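Local coordinates for protein ABC transporter permease (Klebsiella pneumoniae, PDB 5NUP) that probably helps maintain outer membrane lipid asymmetry as an MlaA-family lipoprotein that, with the porin OmpK36, takes part in phospholipid translocation, at residues L56-T60 against G97-D101; P115-S120 against I209-G213. Residues are numbered along the deposited sequence.

Interaction 1 (L56-T60 against G97-D101); sequences LSNFT and GGLID
Asn58 lays its side chain over the backbone of the 97-101 loop, with its CB 3.4 Å from O of Leu99 and its OD1 3.8 Å from CB of Asp101. Its rotamer is m, and its CA-to-CB bond points toward the loop. Segment 56-60 is regular helix, with Thr60 N donating to Leu56 O at 3.0 Å; the loop has no regular structure. The closest CA pair is Phe59 and Gly98, at 4.6 Å. At phi/psi 104/-9, a CB on Gly98 would jam against O of Gly97, which favours glycine; an ideal CB there would lie 3.8 Å from CA of Phe59, a sign of how close the loop comes. This is helix-to-loop packing within the MlaA fold, joining helix 50-62 to the turn that leads into helix 102-106. No hydrogen bond spans it; Gly98 O packs 3.4 Å from C of Asn58 and 3.6 Å from N of Phe59. The Phe59 ring, set by a t chi1, receives O of Gly97 at its edge, 3.2 Å from CD2. Leu99 has its CA-to-CB bond directed away, yet its m,t rotamer brings CD2 to 3.9 Å from CB of Phe59. Asp101 is the N-cap of helix 102-106, bonding weakly to Gly104 N, and its OD1 forms a salt bridge with Arg87. Ile100 packs on an aromatic side chain of the OmpK36 chain.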
loop_
_atom_site.group_PDB
_atom_site.type_symbol
_atom_site.label_atom_id
_atom_site.label_comp_id
_atom_site.label_asym_id
_atom_site.label_seq_id
_atom_site.Cartn_x
_atom_site.Cartn_y
_atom_site.Cartn_z
ATOM N N LEU F 56 -2.073 -14.804 -40.940
ATOM C CA LEU F 56 -1.746 -16.132 -41.448
ATOM C C LEU F 56 -0.270 -16.236 -41.809
ATOM O O LEU F 56 0.380 -17.237 -41.482
ATOM C CB LEU F 56 -2.612 -16.465 -42.661
ATOM C CG LEU F 56 -3.801 -17.374 -42.386
ATOM C CD1 LEU F 56 -3.331 -18.661 -41.734
ATOM C CD2 LEU F 56 -4.836 -16.654 -41.525
ATOM N N SER F 57 0.279 -15.205 -42.465
ATOM C CA SER F 57 1.681 -15.240 -42.872
ATOM C C SER F 57 2.595 -15.276 -41.662
ATOM O O SER F 57 3.570 -16.037 -41.640
ATOM C CB SER F 57 2.021 -14.033 -43.749
ATOM O OG SER F 57 3.371 -14.089 -44.205
ATOM N N ASN F 58 2.290 -14.459 -40.642
ATOM C CA ASN F 58 3.087 -14.464 -39.423
ATOM C C ASN F 58 2.954 -15.797 -38.711
ATOM O O ASN F 58 3.949 -16.352 -38.239
ATOM C CB ASN F 58 2.657 -13.318 -38.503
ATOM C CG ASN F 58 3.176 -11.946 -38.964
ATOM O OD1 ASN F 58 4.358 -11.779 -39.287
ATOM N ND2 ASN F 58 2.278 -10.965 -39.016
ATOM N N PHE F 59 1.753 -16.364 -38.696
ATOM C CA PHE F 59 1.528 -17.600 -37.957
ATOM C C PHE F 59 2.307 -18.766 -38.559
ATOM O O PHE F 59 2.882 -19.576 -37.817
ATOM C CB PHE F 59 0.032 -17.916 -37.901
ATOM C CG PHE F 59 -0.275 -19.286 -37.397
ATOM C CD1 PHE F 59 -0.502 -20.326 -38.280
ATOM C CD2 PHE F 59 -0.337 -19.541 -36.045
ATOM C CE1 PHE F 59 -0.781 -21.602 -37.819
ATOM C CE2 PHE F 59 -0.617 -20.812 -35.582
ATOM C CZ PHE F 59 -0.841 -21.845 -36.468
ATOM N N THR F 60 2.337 -18.887 -39.895
ATOM C CA THR F 60 3.036 -20.029 -40.484
ATOM C C THR F 60 4.540 -19.831 -40.394
ATOM O O THR F 60 5.271 -20.767 -40.048
ATOM C CB THR F 60 2.627 -20.271 -41.957
ATOM O OG1 THR F 60 2.679 -19.057 -42.721
ATOM C CG2 THR F 60 1.234 -20.879 -42.060
ATOM N N GLY F 97 -0.044 -17.034 -30.229
ATOM C CA GLY F 97 0.368 -18.212 -30.971
ATOM C C GLY F 97 1.059 -17.920 -32.284
ATOM O O GLY F 97 1.012 -18.748 -33.200
ATOM N N GLY F 98 1.666 -16.737 -32.421
ATOM C CA GLY F 98 2.399 -16.368 -33.612
ATOM C C GLY F 98 1.691 -15.410 -34.543
ATOM O O GLY F 98 2.337 -14.911 -35.480
ATOM N N LEU F 99 0.395 -15.125 -34.303
ATOM C CA LEU F 99 -0.403 -14.309 -35.225
ATOM C C LEU F 99 0.124 -12.878 -35.324
ATOM O O LEU F 99 0.136 -12.289 -36.414
ATOM C CB LEU F 99 -1.879 -14.311 -34.810
ATOM C CG LEU F 99 -2.700 -15.596 -35.039
ATOM C CD1 LEU F 99 -3.998 -15.643 -34.235
ATOM C CD2 LEU F 99 -2.985 -15.811 -36.503
ATOM N N ILE F 100 0.578 -12.306 -34.201
ATOM C CA ILE F 100 1.058 -10.928 -34.135
ATOM C C ILE F 100 2.582 -10.954 -34.104
ATOM O O ILE F 100 3.176 -11.762 -33.379
ATOM C CB ILE F 100 0.506 -10.247 -32.872
ATOM C CG1 ILE F 100 -1.000 -10.311 -32.836
ATOM C CG2 ILE F 100 0.902 -8.800 -32.804
ATOM C CD1 ILE F 100 -1.479 -10.741 -31.500
ATOM N N ASP F 101 3.227 -10.053 -34.858
ATOM C CA ASP F 101 4.692 -10.013 -34.899
ATOM C C ASP F 101 5.162 -9.082 -33.785
ATOM O O ASP F 101 5.625 -7.961 -34.008
ATOM C CB ASP F 101 5.201 -9.569 -36.274
ATOM C CG ASP F 101 6.732 -9.724 -36.432
ATOM O OD1 ASP F 101 7.376 -10.346 -35.556
ATOM O OD2 ASP F 101 7.300 -9.231 -37.437
#

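Interaction 2 (P115-S120 against I209-G213); sequences PHRFGS and IANGG
The imidazole of His116 spans the gap between segments 115-120 and 209-213. Its CA-to-CB bond runs sideways, but chi1 of -75° (m) and chi2 of 47° carry NE2 to O of Gly212, giving a hydrogen bond of 2.8 Å with a nearly linear N-H...O angle of 170°. Ile209 lies under the ring: its CG2 is 4.0 Å from the ring centroid and 7° off the normal, a CH-pi contact over the face, while its CG1 is 3.9 Å from CE1 of His116. Ile209 holds chi1 between wells at -93°, with chi2 at 48°. At the ring edge, CA of Gly213 is 3.6 Å from CE1 of His116; a CB on this glycine would clash with NE2. Ser120, with chi1 in t, places OG 3.0 Å from CG2 of Ile209 and 3.8 Å from N of Ala210. OG is also 3.0 Å from O of Ile209, but the angle is too poor for a hydrogen bond.

The backbones come nearest at Ser120 and Ala210, whose CA atoms are 5.0 Å apart. From there the backbone turns through Asn211 (55/109) and Gly212 (116/144), presenting the Gly212 carbonyl to the histidine. Arg117 is the N-cap of helix 118-124; its CA-to-CB bond points away from 209-213, and its NE forms a salt bridge with Asp152. The contact thus joins the start of that helix to the loop after helix 194-209. The near-linear bond to Gly212 O implies that NE2 of His116 carries a proton as donor, while apolar Ile209 packs on the ring face.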
loop_
_atom_site.group_PDB
_atom_site.type_symbol
_atom_site.label_atom_id
_atom_site.label_comp_id
_atom_site.label_asym_id
_atom_site.label_seq_id
_atom_site.Cartn_x
_atom_site.Cartn_y
_atom_site.Cartn_z
ATOM N N PRO F 115 13.608 -17.915 -43.813
ATOM C CA PRO F 115 14.300 -18.911 -42.989
ATOM C C PRO F 115 15.605 -19.404 -43.583
ATOM O O PRO F 115 15.770 -19.479 -44.804
ATOM C CB PRO F 115 13.278 -20.059 -42.882
ATOM C CG PRO F 115 12.168 -19.715 -43.756
ATOM C CD PRO F 115 12.173 -18.238 -43.894
ATOM N N HIS F 116 16.541 -19.711 -42.679
ATOM C CA HIS F 116 17.764 -20.460 -42.959
ATOM C C HIS F 116 17.579 -21.805 -42.265
ATOM O O HIS F 116 17.578 -21.871 -41.033
ATOM C CB HIS F 116 19.012 -19.751 -42.431
ATOM C CG HIS F 116 19.435 -18.568 -43.239
ATOM N ND1 HIS F 116 18.550 -17.597 -43.656
ATOM C CD2 HIS F 116 20.650 -18.187 -43.696
ATOM C CE1 HIS F 116 19.200 -16.671 -44.338
ATOM N NE2 HIS F 116 20.477 -17.004 -44.374
ATOM N N ARG F 117 17.402 -22.869 -43.039
ATOM C CA ARG F 117 17.162 -24.187 -42.457
ATOM C C ARG F 117 18.198 -25.206 -42.904
ATOM O O ARG F 117 19.315 -24.834 -43.282
ATOM C CB ARG F 117 15.744 -24.647 -42.791
ATOM C CG ARG F 117 14.751 -23.656 -42.255
ATOM C CD ARG F 117 13.308 -24.053 -42.430
ATOM N NE ARG F 117 13.061 -25.487 -42.436
ATOM C CZ ARG F 117 11.913 -26.013 -42.860
ATOM N NH1 ARG F 117 11.738 -27.322 -42.885
ATOM N NH2 ARG F 117 10.942 -25.224 -43.283
ATOM N N PHE F 118 17.861 -26.495 -42.816
ATOM C CA PHE F 118 18.916 -27.491 -42.886
ATOM C C PHE F 118 19.519 -27.560 -44.280
ATOM O O PHE F 118 20.702 -27.892 -44.421
ATOM C CB PHE F 118 18.414 -28.869 -42.460
ATOM C CG PHE F 118 19.532 -29.824 -42.149
ATOM C CD1 PHE F 118 19.493 -31.131 -42.628
ATOM C CD2 PHE F 118 20.635 -29.412 -41.394
ATOM C CE1 PHE F 118 20.545 -32.012 -42.363
ATOM C CE2 PHE F 118 21.669 -30.277 -41.118
ATOM C CZ PHE F 118 21.628 -31.580 -41.590
ATOM N N GLY F 119 18.746 -27.231 -45.313
ATOM C CA GLY F 119 19.358 -27.033 -46.613
ATOM C C GLY F 119 20.435 -25.967 -46.568
ATOM O O GLY F 119 21.544 -26.156 -47.075
ATOM N N SER F 120 20.133 -24.843 -45.921
ATOM C CA SER F 120 21.107 -23.767 -45.780
ATOM C C SER F 120 22.399 -24.253 -45.142
ATOM O O SER F 120 23.493 -23.895 -45.588
ATOM C CB SER F 120 20.510 -22.635 -44.954
ATOM O OG SER F 120 21.168 -21.428 -45.254
ATOM N N ILE F 209 21.252 -17.602 -49.414
ATOM C CA ILE F 209 20.866 -18.025 -48.070
ATOM C C ILE F 209 21.988 -18.802 -47.360
ATOM O O ILE F 209 22.088 -18.741 -46.129
ATOM C CB ILE F 209 19.535 -18.809 -48.153
ATOM C CG1 ILE F 209 18.340 -17.882 -47.922
ATOM C CG2 ILE F 209 19.442 -19.878 -47.112
ATOM C CD1 ILE F 209 18.363 -16.590 -48.709
ATOM N N ALA F 210 22.880 -19.490 -48.090
ATOM C CA ALA F 210 24.069 -20.098 -47.472
ATOM C C ALA F 210 25.133 -19.019 -47.244
ATOM O O ALA F 210 25.808 -18.588 -48.184
ATOM C CB ALA F 210 24.606 -21.232 -48.329
ATOM N N ASN F 211 25.256 -18.571 -45.983
ATOM C CA ASN F 211 26.037 -17.404 -45.537
ATOM C C ASN F 211 25.608 -16.161 -46.289
ATOM O O ASN F 211 25.946 -15.985 -47.465
ATOM C CB ASN F 211 27.564 -17.529 -45.602
ATOM C CG ASN F 211 28.078 -18.785 -44.986
ATOM O OD1 ASN F 211 27.518 -19.258 -43.986
ATOM N ND2 ASN F 211 29.199 -19.291 -45.497
ATOM N N GLY F 212 24.924 -15.274 -45.577
ATOM C CA GLY F 212 24.220 -14.182 -46.190
ATOM C C GLY F 212 22.755 -14.399 -45.907
ATOM O O GLY F 212 22.289 -15.542 -45.860
ATOM N N GLY F 213 22.020 -13.319 -45.694
ATOM C CA GLY F 213 20.644 -13.460 -45.287
ATOM C C GLY F 213 19.948 -12.125 -45.252
ATOM O O GLY F 213 20.291 -11.250 -44.451
#

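Overall arrangement
From the N terminus, the chain passes through helices 18-35 and 38-47 before reaching helix 50-62, where interaction 1 opens. It closes after 36 intervening residues, mostly helical, that include helices 65-74 and 78-93. The chain then runs through helix 102-106 to interaction 2, whose 88-residue excursion takes in the short 133-135/139-141 hairpin and helices 163-180 and 194-209. The two closures therefore follow in series, neither nested nor crossed. The centres of interactions 1 and 2 lie about 21 Å apart and their nearest atoms about 8 Å apart, without touching. Interaction 1 joins helix 50-62 to the loop between helices 78-93 and 102-106, whereas interaction 2 brings the loop after helix 194-209 to the start of helix 118-124.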